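Long-range contacts in ancylostoma secreted protein 1 (Necator americanus, PDB 3NT8), which is a secreted protein with two CAP domains that is associated with the transition of infective hookworm larvae to parasitism: residues Phe25-Asn29 against Trp74-Gln80; Ala39-His44 against Ile119-Ser124; Phe43-Arg48 against Asn151-Thr157; Val99-Thr103 against Phe147-Met152. All blocks are in the same frame, centred on the assembly; numbering follows the deposited sequence.

Contact 1. Residues Phe25-Asn29 against Trp74-Gln80; sequences FGCSN and WDCAMEQ
A disulfide whose sulfur also lies against an indole joins these segments: Cys-27 SG and Cys-76 SG are 2.1 Å apart (chi3 -74°, both chi1 m), and Cys-27 SG sits at the ring edge of Trp-74, 3.4 Å from Trp-74 NE1. Residues 25-29 form an irregular loop, with Phe-25 and Gly-26 both at positive phi (68° and 71°). Trp-74 is extended, Asp-75 is the N-cap whose OD2 accepts from Met-78 N at 2.7 Å, and a helix starts at Cys-76. The CA register runs Phe-25 to Trp-74 (7.1 Å), Cys-27 to Cys-76 (5.3 Å) and Asn-29 to Gln-80 (6.4 Å). Phe-25 (chi1 m) turns its edge to the Trp-74 face in a T-shaped pair, centroids 5.3 Å apart and planes at 78°. Glu-79, its side chain extended, takes Trp-74 NE1 on OE1 (2.7 Å) and Asn-29 ND2 on OE2 (2.9 Å). A water bridges Asn-29 OD1 (2.8 Å) and Gln-80 NE2 (3.0 Å). One of several in this secreted protein, the disulfide ties the loop before helix 34-52 to helix 76-85. Arg-37 of helix 34-52 forms a salt bridge with Glu-79, Gln-83 accepts from Asn-29, and Trp-74 packs on Leu-160 and Cys-162 of strand 159-167.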
loop_
_atom_site.group_PDB
_atom_site.type_symbol
_atom_site.label_atom_id
_atom_site.label_comp_id
_atom_site.label_asym_id
_atom_site.label_seq_id
_atom_site.Cartn_x
_atom_site.Cartn_y
_atom_site.Cartn_z
ATOM N N PHE A 25 2.784 -22.039 18.079
ATOM C CA PHE A 25 1.480 -21.427 17.709
ATOM C C PHE A 25 0.728 -20.791 18.867
ATOM O O PHE A 25 0.536 -19.575 18.887
ATOM C CB PHE A 25 0.623 -22.359 16.845
ATOM C CG PHE A 25 1.294 -22.727 15.537
ATOM C CD1 PHE A 25 1.473 -21.766 14.531
ATOM C CD2 PHE A 25 1.780 -24.011 15.322
ATOM C CE1 PHE A 25 2.100 -22.086 13.351
ATOM C CE2 PHE A 25 2.445 -24.324 14.135
ATOM C CZ PHE A 25 2.622 -23.375 13.168
ATOM N N GLY A 26 0.344 -21.600 19.849
ATOM C CA GLY A 26 -0.314 -21.092 21.048
ATOM C C GLY A 26 -1.722 -20.627 20.764
ATOM O O GLY A 26 -2.247 -19.791 21.495
ATOM N N CYS A 27 -2.354 -21.170 19.720
ATOM C CA CYS A 27 -3.737 -20.793 19.409
ATOM C C CYS A 27 -4.732 -21.703 20.108
ATOM O O CYS A 27 -4.527 -22.910 20.222
ATOM C CB CYS A 27 -4.015 -20.727 17.899
ATOM S SG CYS A 27 -2.783 -19.767 16.879
ATOM N N SER A 28 -5.818 -21.107 20.568
ATOM C CA SER A 28 -6.833 -21.859 21.285
ATOM C C SER A 28 -7.780 -22.563 20.324
ATOM O O SER A 28 -8.441 -23.499 20.694
ATOM C CB SER A 28 -7.614 -20.986 22.281
ATOM O OG SER A 28 -8.169 -19.773 21.726
ATOM N N ASN A 29 -7.802 -22.153 19.066
ATOM C CA ASN A 29 -8.854 -22.663 18.186
ATOM C C ASN A 29 -8.672 -24.173 18.006
ATOM O O ASN A 29 -7.570 -24.623 17.661
ATOM C CB ASN A 29 -8.905 -21.871 16.863
ATOM C CG ASN A 29 -9.844 -22.471 15.851
ATOM O OD1 ASN A 29 -10.971 -22.830 16.156
ATOM N ND2 ASN A 29 -9.370 -22.582 14.604
ATOM N N TRP A 74 2.384 -16.618 11.835
ATOM C CA TRP A 74 0.975 -16.925 12.183
ATOM C C TRP A 74 0.296 -15.957 13.171
ATOM O O TRP A 74 0.909 -15.504 14.131
ATOM C CB TRP A 74 0.892 -18.371 12.707
ATOM C CG TRP A 74 -0.483 -18.919 12.735
ATOM C CD1 TRP A 74 -1.355 -18.915 13.808
ATOM C CD2 TRP A 74 -1.159 -19.575 11.666
ATOM N NE1 TRP A 74 -2.519 -19.515 13.453
ATOM C CE2 TRP A 74 -2.422 -19.956 12.154
ATOM C CE3 TRP A 74 -0.805 -19.893 10.328
ATOM C CZ2 TRP A 74 -3.364 -20.613 11.364
ATOM C CZ3 TRP A 74 -1.742 -20.546 9.525
ATOM C CH2 TRP A 74 -3.004 -20.914 10.059
ATOM N N ASP A 75 -0.989 -15.662 12.982
ATOM C CA ASP A 75 -1.636 -14.803 13.953
ATOM C C ASP A 75 -2.897 -15.456 14.524
ATOM O O ASP A 75 -3.817 -15.766 13.768
ATOM C CB ASP A 75 -1.886 -13.414 13.344
ATOM C CG ASP A 75 -2.464 -12.429 14.349
ATOM O OD1 ASP A 75 -1.714 -11.589 14.859
ATOM O OD2 ASP A 75 -3.677 -12.492 14.626
ATOM N N CYS A 76 -2.961 -15.677 15.843
ATOM C CA CYS A 76 -4.069 -16.484 16.390
ATOM C C CYS A 76 -5.416 -15.779 16.278
ATOM O O CYS A 76 -6.443 -16.428 16.040
ATOM C CB CYS A 76 -3.827 -16.971 17.802
ATOM S SG CYS A 76 -2.371 -18.050 17.956
ATOM N N ALA A 77 -5.379 -14.460 16.444
ATOM C CA ALA A 77 -6.513 -13.602 16.456
ATOM C C ALA A 77 -7.059 -13.547 15.063
ATOM O O ALA A 77 -8.291 -13.556 14.864
ATOM C CB ALA A 77 -6.096 -12.203 16.929
ATOM N N MET A 78 -6.164 -13.483 14.066
ATOM C CA MET A 78 -6.603 -13.509 12.657
ATOM C C MET A 78 -7.252 -14.835 12.332
ATOM O O MET A 78 -8.346 -14.834 11.782
ATOM C CB MET A 78 -5.475 -13.189 11.666
ATOM C CG MET A 78 -5.293 -11.692 11.532
ATOM S SD MET A 78 -3.737 -11.356 10.789
ATOM C CE MET A 78 -4.086 -11.996 9.157
ATOM N N GLU A 79 -6.605 -15.932 12.722
ATOM C CA GLU A 79 -7.156 -17.282 12.572
ATOM C C GLU A 79 -8.526 -17.434 13.210
ATOM O O GLU A 79 -9.457 -18.005 12.597
ATOM C CB GLU A 79 -6.215 -18.335 13.155
ATOM C CG GLU A 79 -6.765 -19.810 13.013
ATOM C CD GLU A 79 -6.064 -20.749 13.906
ATOM O OE1 GLU A 79 -4.926 -20.475 14.328
ATOM O OE2 GLU A 79 -6.641 -21.789 14.257
ATOM N N GLN A 80 -8.684 -16.909 14.420
ATOM C CA GLN A 80 -9.926 -17.161 15.193
ATOM C C GLN A 80 -11.066 -16.421 14.567
ATOM O O GLN A 80 -12.182 -16.929 14.485
ATOM C CB GLN A 80 -9.759 -16.717 16.662
ATOM C CG GLN A 80 -11.062 -16.926 17.534
ATOM C CD GLN A 80 -11.366 -18.406 17.789
ATOM O OE1 GLN A 80 -10.541 -19.142 18.327
ATOM N NE2 GLN A 80 -12.562 -18.842 17.375
HETATM O O HOH W 1 -13.265 -21.741 17.359
#

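Contact 2. Residues Ala39-His44 against Ile119-Ser124; sequences AFLDFH and IEPTLS
In the alpha-beta-alpha sandwich of a CAP domain, helices 34-52 and 119-127 pack side by side on one face of the sheet. Over these segments the axes approach to 10.4 Å and cross at -36°, both helices running roughly the same way; Phe-40 lies level with Ile-119 (CA-CA 7.2 Å) and Phe-43 with Leu-123 (7.5 Å). Leu-123 (chi1 -94°, chi2 p) buries the most surface. Its CB sits over the face of Phe-43, a CH-pi contact 3.9 Å from the ring centroid, while its CD1 meets the ring edge of Phe-40 at CE1 (3.7 Å). Phe-43 (chi1 t, CA-to-CB toward helix 119-127) reaches Ser-124 CB with CZ at 3.7 Å. Phe-40 (chi1 m) receives Ile-119 CG2 over its face, 3.9 Å from the centroid. No hydrogen bond crosses; packing is mainly apolar, with Glu-120 OE2 at the Phe-43 ring edge, 3.5 Å from CE1. His-44, whose NE2 bonds to Tyr-177 of the sheet, closes the row: its CE1 lies 3.6 Å from Leu-123 CD2.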
loop_
_atom_site.group_PDB
_atom_site.type_symbol
_atom_site.label_atom_id
_atom_site.label_comp_id
_atom_site.label_asym_id
_atom_site.label_seq_id
_atom_site.Cartn_x
_atom_site.Cartn_y
_atom_site.Cartn_z
ATOM N N ALA A 39 1.168 -26.418 7.998
ATOM C CA ALA A 39 1.087 -26.621 6.565
ATOM C C ALA A 39 0.638 -25.348 5.770
ATOM O O ALA A 39 1.121 -25.121 4.691
ATOM C CB ALA A 39 0.250 -27.818 6.222
ATOM N N PHE A 40 -0.298 -24.572 6.302
ATOM C CA PHE A 40 -0.590 -23.253 5.778
ATOM C C PHE A 40 0.630 -22.341 5.796
ATOM O O PHE A 40 0.959 -21.704 4.791
ATOM C CB PHE A 40 -1.712 -22.594 6.572
ATOM C CG PHE A 40 -3.071 -23.162 6.282
ATOM C CD1 PHE A 40 -3.600 -23.111 5.004
ATOM C CD2 PHE A 40 -3.825 -23.727 7.304
ATOM C CE1 PHE A 40 -4.877 -23.632 4.771
ATOM C CE2 PHE A 40 -5.075 -24.218 7.104
ATOM C CZ PHE A 40 -5.605 -24.181 5.837
ATOM N N LEU A 41 1.275 -22.245 6.940
ATOM C CA LEU A 41 2.360 -21.306 7.078
ATOM C C LEU A 41 3.543 -21.651 6.185
ATOM O O LEU A 41 4.108 -20.744 5.576
ATOM C CB LEU A 41 2.781 -21.211 8.524
ATOM C CG LEU A 41 3.831 -20.176 8.886
ATOM C CD1 LEU A 41 3.308 -18.772 8.673
ATOM C CD2 LEU A 41 4.309 -20.409 10.346
ATOM N N ASP A 42 3.953 -22.932 6.158
ATOM C CA ASP A 42 5.110 -23.370 5.383
ATOM C C ASP A 42 4.894 -23.192 3.880
ATOM O O ASP A 42 5.811 -22.767 3.129
ATOM C CB ASP A 42 5.395 -24.863 5.678
ATOM C CG ASP A 42 6.002 -25.083 7.045
ATOM O OD1 ASP A 42 6.380 -24.085 7.724
ATOM O OD2 ASP A 42 6.137 -26.270 7.423
ATOM N N PHE A 43 3.693 -23.531 3.415
ATOM C CA PHE A 43 3.430 -23.428 1.974
ATOM C C PHE A 43 3.609 -21.937 1.548
ATOM O O PHE A 43 4.175 -21.623 0.483
ATOM C CB PHE A 43 2.038 -23.986 1.625
ATOM C CG PHE A 43 1.799 -24.144 0.131
ATOM C CD1 PHE A 43 1.764 -25.432 -0.453
ATOM C CD2 PHE A 43 1.594 -23.034 -0.691
ATOM C CE1 PHE A 43 1.561 -25.575 -1.810
ATOM C CE2 PHE A 43 1.389 -23.192 -2.065
ATOM C CZ PHE A 43 1.346 -24.468 -2.614
ATOM N N HIS A 44 3.156 -21.020 2.382
ATOM C CA HIS A 44 3.236 -19.629 1.979
ATOM C C HIS A 44 4.697 -19.170 1.966
ATOM O O HIS A 44 5.106 -18.517 1.027
ATOM C CB HIS A 44 2.412 -18.701 2.863
ATOM C CG HIS A 44 0.939 -18.648 2.542
ATOM N ND1 HIS A 44 0.031 -19.586 2.996
ATOM C CD2 HIS A 44 0.201 -17.715 1.879
ATOM C CE1 HIS A 44 -1.186 -19.256 2.585
ATOM N NE2 HIS A 44 -1.111 -18.121 1.915
ATOM N N ILE A 119 -5.698 -29.031 2.097
ATOM C CA ILE A 119 -4.931 -27.812 2.308
ATOM C C ILE A 119 -3.981 -27.531 1.125
ATOM O O ILE A 119 -3.881 -26.407 0.671
ATOM C CB ILE A 119 -4.138 -27.782 3.640
ATOM C CG1 ILE A 119 -5.067 -27.752 4.862
ATOM C CG2 ILE A 119 -3.195 -26.519 3.651
ATOM C CD1 ILE A 119 -4.260 -27.952 6.180
ATOM N N GLU A 120 -3.301 -28.546 0.643
ATOM C CA GLU A 120 -2.294 -28.369 -0.356
ATOM C C GLU A 120 -2.870 -28.025 -1.723
ATOM O O GLU A 120 -2.392 -27.114 -2.377
ATOM C CB GLU A 120 -1.351 -29.592 -0.409
ATOM C CG GLU A 120 -0.003 -29.338 -1.211
ATOM C CD GLU A 120 -0.132 -29.306 -2.750
ATOM O OE1 GLU A 120 -1.069 -29.938 -3.368
ATOM O OE2 GLU A 120 0.754 -28.649 -3.360
ATOM N N PRO A 121 -3.903 -28.765 -2.150
ATOM C CA PRO A 121 -4.461 -28.431 -3.434
ATOM C C PRO A 121 -5.215 -27.100 -3.405
ATOM O O PRO A 121 -5.359 -26.493 -4.452
ATOM C CB PRO A 121 -5.383 -29.644 -3.755
ATOM C CG PRO A 121 -5.802 -30.116 -2.394
ATOM C CD PRO A 121 -4.469 -30.027 -1.622
ATOM N N THR A 122 -5.719 -26.664 -2.234
ATOM C CA THR A 122 -6.303 -25.307 -2.132
ATOM C C THR A 122 -5.251 -24.207 -2.368
ATOM O O THR A 122 -5.442 -23.282 -3.173
ATOM C CB THR A 122 -6.962 -25.032 -0.776
ATOM O OG1 THR A 122 -8.009 -25.973 -0.617
ATOM C CG2 THR A 122 -7.576 -23.622 -0.728
ATOM N N LEU A 123 -4.149 -24.323 -1.638
ATOM C CA LEU A 123 -3.123 -23.322 -1.669
ATOM C C LEU A 123 -2.405 -23.335 -3.066
ATOM O O LEU A 123 -2.075 -22.265 -3.628
ATOM C CB LEU A 123 -2.181 -23.455 -0.468
ATOM C CG LEU A 123 -2.549 -22.564 0.751
ATOM C CD1 LEU A 123 -3.886 -22.983 1.294
ATOM C CD2 LEU A 123 -1.570 -22.730 1.828
ATOM N N SER A 124 -2.215 -24.512 -3.631
ATOM C CA SER A 124 -1.567 -24.591 -4.914
ATOM C C SER A 124 -2.418 -24.112 -6.065
ATOM O O SER A 124 -1.894 -23.583 -7.083
ATOM C CB SER A 124 -0.926 -25.985 -5.149
ATOM O OG SER A 124 -1.850 -27.033 -5.331
#

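Contact 3. Residues Phe43-Arg48 against Asn151-Thr157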
loop_
_atom_site.group_PDB
_atom_site.type_symbol
_atom_site.label_atom_id
_atom_site.label_comp_id
_atom_site.label_asym_id
_atom_site.label_seq_id
_atom_site.Cartn_x
_atom_site.Cartn_y
_atom_site.Cartn_z
ATOM N N PHE A 43 3.693 -23.531 3.415
ATOM C CA PHE A 43 3.430 -23.428 1.974
ATOM C C PHE A 43 3.609 -21.937 1.548
ATOM O O PHE A 43 4.175 -21.623 0.483
ATOM C CB PHE A 43 2.038 -23.986 1.625
ATOM C CG PHE A 43 1.799 -24.144 0.131
ATOM C CD1 PHE A 43 1.764 -25.432 -0.453
ATOM C CD2 PHE A 43 1.594 -23.034 -0.691
ATOM C CE1 PHE A 43 1.561 -25.575 -1.810
ATOM C CE2 PHE A 43 1.389 -23.192 -2.065
ATOM C CZ PHE A 43 1.346 -24.468 -2.614
ATOM N N HIS A 44 3.156 -21.020 2.382
ATOM C CA HIS A 44 3.236 -19.629 1.979
ATOM C C HIS A 44 4.697 -19.170 1.966
ATOM O O HIS A 44 5.106 -18.517 1.027
ATOM C CB HIS A 44 2.412 -18.701 2.863
ATOM C CG HIS A 44 0.939 -18.648 2.542
ATOM N ND1 HIS A 44 0.031 -19.586 2.996
ATOM C CD2 HIS A 44 0.201 -17.715 1.879
ATOM C CE1 HIS A 44 -1.186 -19.256 2.585
ATOM N NE2 HIS A 44 -1.111 -18.121 1.915
ATOM N N ASN A 45 5.457 -19.479 3.034
ATOM C CA ASN A 45 6.855 -19.030 3.136
ATOM C C ASN A 45 7.829 -19.698 2.190
ATOM O O ASN A 45 8.820 -19.093 1.794
ATOM C CB ASN A 45 7.359 -19.205 4.550
ATOM C CG ASN A 45 6.715 -18.256 5.469
ATOM O OD1 ASN A 45 6.461 -17.110 5.089
ATOM N ND2 ASN A 45 6.411 -18.710 6.689
ATOM N N ASN A 46 7.580 -20.955 1.876
ATOM C CA ASN A 46 8.399 -21.642 0.904
ATOM C C ASN A 46 8.209 -21.042 -0.486
ATOM O O ASN A 46 9.184 -20.934 -1.247
ATOM C CB ASN A 46 8.097 -23.158 0.865
ATOM C CG ASN A 46 8.509 -23.836 2.157
ATOM O OD1 ASN A 46 9.455 -23.392 2.783
ATOM N ND2 ASN A 46 7.804 -24.884 2.565
ATOM N N ALA A 47 6.963 -20.737 -0.831
ATOM C CA ALA A 47 6.634 -20.142 -2.108
ATOM C C ALA A 47 7.102 -18.694 -2.160
ATOM O O ALA A 47 7.608 -18.245 -3.204
ATOM C CB ALA A 47 5.078 -20.234 -2.433
ATOM N N ARG A 48 6.982 -17.985 -1.053
ATOM C CA ARG A 48 7.539 -16.602 -1.038
ATOM C C ARG A 48 9.081 -16.538 -1.237
ATOM O O ARG A 48 9.596 -15.587 -1.869
ATOM C CB ARG A 48 7.087 -15.815 0.204
ATOM C CG ARG A 48 5.567 -15.559 0.243
ATOM C CD ARG A 48 4.958 -15.173 1.632
ATOM N NE ARG A 48 5.391 -13.845 2.011
ATOM C CZ ARG A 48 4.769 -12.714 1.678
ATOM N NH1 ARG A 48 3.575 -12.745 1.025
ATOM N NH2 ARG A 48 5.316 -11.574 2.053
ATOM N N ASN A 151 -2.377 -11.966 -2.932
ATOM C CA ASN A 151 -2.425 -12.083 -1.477
ATOM C C ASN A 151 -1.371 -12.998 -0.913
ATOM O O ASN A 151 -0.817 -12.704 0.127
ATOM C CB ASN A 151 -3.822 -12.504 -0.909
ATOM C CG ASN A 151 -4.926 -11.555 -1.347
ATOM O OD1 ASN A 151 -4.729 -10.361 -1.308
ATOM N ND2 ASN A 151 -6.054 -12.099 -1.840
ATOM N N MET A 152 -1.061 -14.071 -1.617
ATOM C CA MET A 152 -0.058 -15.031 -1.120
ATOM C C MET A 152 1.359 -14.458 -1.176
ATOM O O MET A 152 2.161 -14.732 -0.286
ATOM C CB MET A 152 -0.131 -16.349 -1.887
ATOM C CG MET A 152 -1.448 -17.056 -1.761
ATOM S SD MET A 152 -1.458 -18.797 -2.348
ATOM C CE MET A 152 -0.173 -19.541 -1.304
ATOM N N VAL A 153 1.643 -13.662 -2.205
ATOM C CA VAL A 153 2.999 -13.283 -2.578
ATOM C C VAL A 153 3.347 -11.884 -2.109
ATOM O O VAL A 153 4.551 -11.515 -2.099
ATOM C CB VAL A 153 3.248 -13.464 -4.140
ATOM C CG1 VAL A 153 2.801 -12.271 -4.893
ATOM C CG2 VAL A 153 4.687 -13.672 -4.462
ATOM N N TYR A 154 2.338 -11.090 -1.710
ATOM C CA TYR A 154 2.562 -9.677 -1.490
ATOM C C TYR A 154 3.650 -9.373 -0.487
ATOM O O TYR A 154 3.536 -9.695 0.675
ATOM C CB TYR A 154 1.245 -8.963 -1.099
ATOM C CG TYR A 154 1.354 -7.452 -1.115
ATOM C CD1 TYR A 154 1.657 -6.771 -2.302
ATOM C CD2 TYR A 154 1.171 -6.709 0.050
ATOM C CE1 TYR A 154 1.776 -5.348 -2.321
ATOM C CE2 TYR A 154 1.257 -5.349 0.033
ATOM C CZ TYR A 154 1.580 -4.670 -1.142
ATOM O OH TYR A 154 1.655 -3.303 -1.087
ATOM N N SER A 155 4.675 -8.678 -0.920
ATOM C CA SER A 155 5.920 -8.582 -0.147
ATOM C C SER A 155 5.794 -7.901 1.208
ATOM O O SER A 155 6.491 -8.326 2.116
ATOM C CB SER A 155 6.990 -7.955 -1.007
ATOM O OG SER A 155 6.729 -6.604 -1.306
ATOM N N GLU A 156 4.914 -6.896 1.380
ATOM C CA GLU A 156 4.825 -6.173 2.636
ATOM C C GLU A 156 3.978 -6.883 3.657
ATOM O O GLU A 156 3.957 -6.485 4.819
ATOM C CB GLU A 156 4.234 -4.743 2.457
ATOM C CG GLU A 156 4.948 -3.899 1.507
ATOM C CD GLU A 156 4.440 -2.459 1.520
ATOM O OE1 GLU A 156 4.636 -1.861 0.456
ATOM O OE2 GLU A 156 3.825 -1.967 2.533
ATOM N N THR A 157 3.252 -7.904 3.236
ATOM C CA THR A 157 2.470 -8.727 4.208
ATOM C C THR A 157 3.401 -9.404 5.196
ATOM O O THR A 157 4.426 -9.925 4.817
ATOM C CB THR A 157 1.626 -9.780 3.472
ATOM O OG1 THR A 157 0.768 -9.069 2.567
ATOM C CG2 THR A 157 0.756 -10.567 4.407
#
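Hydrogen bonding dominates this buried contact, and one side chain supplies all of it across the segments. Arg-48 reaches from helix 34-52 to the place where helix 147-153 ends, and its guanidinium meets backbone carbonyls in its own plane. Arg-48 NH1 donates to Met-152 O (2.8 Å) and to Tyr-154 O (3.1 Å), while Arg-48 NH2 donates to the same Tyr-154 O at 2.9 Å. Tyr-154 is the first residue to leave helical geometry and opens a type I beta turn to Thr-157, closed by Thr-157 N to Tyr-154 O at 3.1 Å. The arginine therefore holds the last helical turn and the following beta turn together. Its NH2 also bonds to Tyr-70 O, bringing in a third segment of chain.

Apolar and ring contacts lie about one turn earlier on helix 34-52. Met-152 CE rests over the face of the His-44 imidazole, a CH-pi contact 3.8 Å from the ring centroid, and its SD stands obliquely 4.9 Å from that centroid. The same Met-152 CE touches Phe-43 CD2 at 4.0 Å. The polar end of His-44 is engaged elsewhere, NE2 with Tyr-177 of the sheet and ND1 with Phe-40 O.

Arg-48 thus gathers Met-152 O, from the last turn of helix 147-153, and Tyr-154 O, just beyond it, joining two helices of the alpha-beta-alpha sandwich of the first CAP domain.

Contact 4. Residues Val99-Thr103 against Phe147-Met152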
loop_
_atom_site.group_PDB
_atom_site.type_symbol
_atom_site.label_atom_id
_atom_site.label_comp_id
_atom_site.label_asym_id
_atom_site.label_seq_id
_atom_site.Cartn_x
_atom_site.Cartn_y
_atom_site.Cartn_z
ATOM N N VAL A 99 -7.888 -6.799 6.691
ATOM C CA VAL A 99 -7.269 -7.930 5.996
ATOM C C VAL A 99 -7.827 -8.191 4.595
ATOM O O VAL A 99 -8.977 -7.828 4.291
ATOM C CB VAL A 99 -7.382 -9.245 6.834
ATOM C CG1 VAL A 99 -6.496 -9.154 8.136
ATOM C CG2 VAL A 99 -8.894 -9.565 7.139
ATOM N N ALA A 100 -6.989 -8.827 3.766
ATOM C CA ALA A 100 -7.437 -9.372 2.496
ATOM C C ALA A 100 -7.768 -10.880 2.696
ATOM O O ALA A 100 -7.272 -11.513 3.599
ATOM C CB ALA A 100 -6.356 -9.171 1.462
ATOM N N GLN A 101 -8.615 -11.430 1.852
ATOM C CA GLN A 101 -9.060 -12.780 2.023
ATOM C C GLN A 101 -8.992 -13.616 0.745
ATOM O O GLN A 101 -9.354 -13.169 -0.310
ATOM C CB GLN A 101 -10.506 -12.801 2.569
ATOM C CG GLN A 101 -11.080 -14.194 2.761
ATOM C CD GLN A 101 -12.456 -14.163 3.405
ATOM O OE1 GLN A 101 -13.113 -13.115 3.482
ATOM N NE2 GLN A 101 -12.908 -15.298 3.821
ATOM N N ASN A 102 -8.539 -14.853 0.912
ATOM C CA ASN A 102 -8.532 -15.875 -0.092
ATOM C C ASN A 102 -9.489 -16.989 0.339
ATOM O O ASN A 102 -9.500 -17.382 1.507
ATOM C CB ASN A 102 -7.125 -16.449 -0.211
ATOM C CG ASN A 102 -6.287 -15.779 -1.288
ATOM O OD1 ASN A 102 -6.763 -14.948 -2.029
ATOM N ND2 ASN A 102 -5.007 -16.141 -1.350
ATOM N N THR A 103 -10.266 -17.512 -0.604
ATOM C CA THR A 103 -11.334 -18.451 -0.282
ATOM C C THR A 103 -11.535 -19.520 -1.384
ATOM O O THR A 103 -11.308 -19.270 -2.614
ATOM C CB THR A 103 -12.698 -17.704 0.029
ATOM O OG1 THR A 103 -13.626 -18.660 0.536
ATOM C CG2 THR A 103 -13.289 -17.081 -1.233
ATOM N N PHE A 147 -5.692 -12.574 -8.570
ATOM C CA PHE A 147 -6.217 -12.172 -7.270
ATOM C C PHE A 147 -5.667 -12.993 -6.122
ATOM O O PHE A 147 -5.187 -12.453 -5.112
ATOM C CB PHE A 147 -7.718 -12.285 -7.232
ATOM C CG PHE A 147 -8.307 -11.890 -5.898
ATOM C CD1 PHE A 147 -8.436 -10.544 -5.538
ATOM C CD2 PHE A 147 -8.697 -12.862 -4.991
ATOM C CE1 PHE A 147 -8.959 -10.170 -4.294
ATOM C CE2 PHE A 147 -9.236 -12.485 -3.734
ATOM C CZ PHE A 147 -9.335 -11.151 -3.396
ATOM N N ALA A 148 -5.801 -14.301 -6.236
ATOM C CA ALA A 148 -5.466 -15.189 -5.175
ATOM C C ALA A 148 -3.936 -15.295 -4.982
ATOM O O ALA A 148 -3.489 -15.363 -3.868
ATOM C CB ALA A 148 -6.140 -16.586 -5.442
ATOM N N PHE A 149 -3.170 -15.242 -6.071
ATOM C CA PHE A 149 -1.716 -15.234 -6.040
ATOM C C PHE A 149 -1.149 -13.982 -5.399
ATOM O O PHE A 149 -0.205 -14.110 -4.641
ATOM C CB PHE A 149 -1.145 -15.447 -7.464
ATOM C CG PHE A 149 0.366 -15.185 -7.594
ATOM C CD1 PHE A 149 1.284 -16.170 -7.248
ATOM C CD2 PHE A 149 0.856 -13.957 -8.080
ATOM C CE1 PHE A 149 2.679 -15.956 -7.366
ATOM C CE2 PHE A 149 2.263 -13.714 -8.225
ATOM C CZ PHE A 149 3.175 -14.708 -7.858
ATOM N N SER A 150 -1.749 -12.816 -5.654
ATOM C CA SER A 150 -1.336 -11.517 -5.108
ATOM C C SER A 150 -1.340 -11.419 -3.588
ATOM O O SER A 150 -0.365 -10.910 -3.016
ATOM C CB SER A 150 -2.122 -10.360 -5.751
ATOM O OG SER A 150 -3.439 -10.204 -5.242
ATOM N N ASN A 151 -2.377 -11.966 -2.932
ATOM C CA ASN A 151 -2.425 -12.083 -1.477
ATOM C C ASN A 151 -1.371 -12.998 -0.913
ATOM O O ASN A 151 -0.817 -12.704 0.127
ATOM C CB ASN A 151 -3.822 -12.504 -0.909
ATOM C CG ASN A 151 -4.926 -11.555 -1.347
ATOM O OD1 ASN A 151 -4.729 -10.361 -1.308
ATOM N ND2 ASN A 151 -6.054 -12.099 -1.840
ATOM N N MET A 152 -1.061 -14.071 -1.617
ATOM C CA MET A 152 -0.058 -15.031 -1.120
ATOM C C MET A 152 1.359 -14.458 -1.176
ATOM O O MET A 152 2.161 -14.732 -0.286
ATOM C CB MET A 152 -0.131 -16.349 -1.887
ATOM C CG MET A 152 -1.448 -17.056 -1.761
ATOM S SD MET A 152 -1.458 -18.797 -2.348
ATOM C CE MET A 152 -0.173 -19.541 -1.304
#
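Strand 100-103 and helix 147-152 run obliquely and largely against each other, their axes 8.4 Å apart at closest approach with N-to-C directions at 125°. The CA atoms come nearest at Asn-102 and Ala-148 (6.0 Å) and at Ala-100 and Asn-151 (6.9 Å), so the chain of the strand rises as that of the helix descends. This is a helix laid on the outermost strand of a sheet.

Asparagine amides, rather than an apolar ridge, make the principal link. Asn-102 has the most surface covered, and both the oxygen and the nitrogen of its amide are used: Asn-102 OD1 accepts from Asn-151 ND2 at 2.9 Å, and Asn-102 ND2 donates to Ala-148 O at 3.0 Å. A single amide thus bonds to a side chain and to a main-chain carbonyl within one turn of the helix. Two alanines flank the amides: Ala-100 CB lies 3.4 Å from Asn-151 OD1, and Ala-148 CB is 3.8 Å from Asn-102 OD1. At the start of the helix the ring edge of Phe-147, at CE2, stands 3.5 Å from Gln-101 O.

Strand 100-107 pairs with strand 170-177, through backbone bonds of Ala-100 with Tyr-177 and of Asn-102 with Cys-175. Trp-126 of helix 119-127 packs on Asn-102, Ala-148 and Met-152, while Met-152 also meets Phe-43 and His-44 of helix 34-52.

All four contacts belong to the first of the two CAP domains and illustrate how one sheet is packed by several helices. Contacts 2 and 3 share Phe-43 and His-44 on helix 34-52, their centres about 11 Å apart; contacts 3 and 4 share Asn-151 and Met-152 on helix 147-153, their centres about 10 Å apart. Met-152 thus ties three contacts together. The centre of contact 1 lies about 17 to 19 Å from those of the others, yet Trp-74 touches Phe-40 of contact 2 and Met-78 touches Val-99 of contact 4. Along the chain, contact 1 closes before contact 4 opens but alternates with contacts 2 and 3, so segments distant in sequence are interlaced into one compact domain.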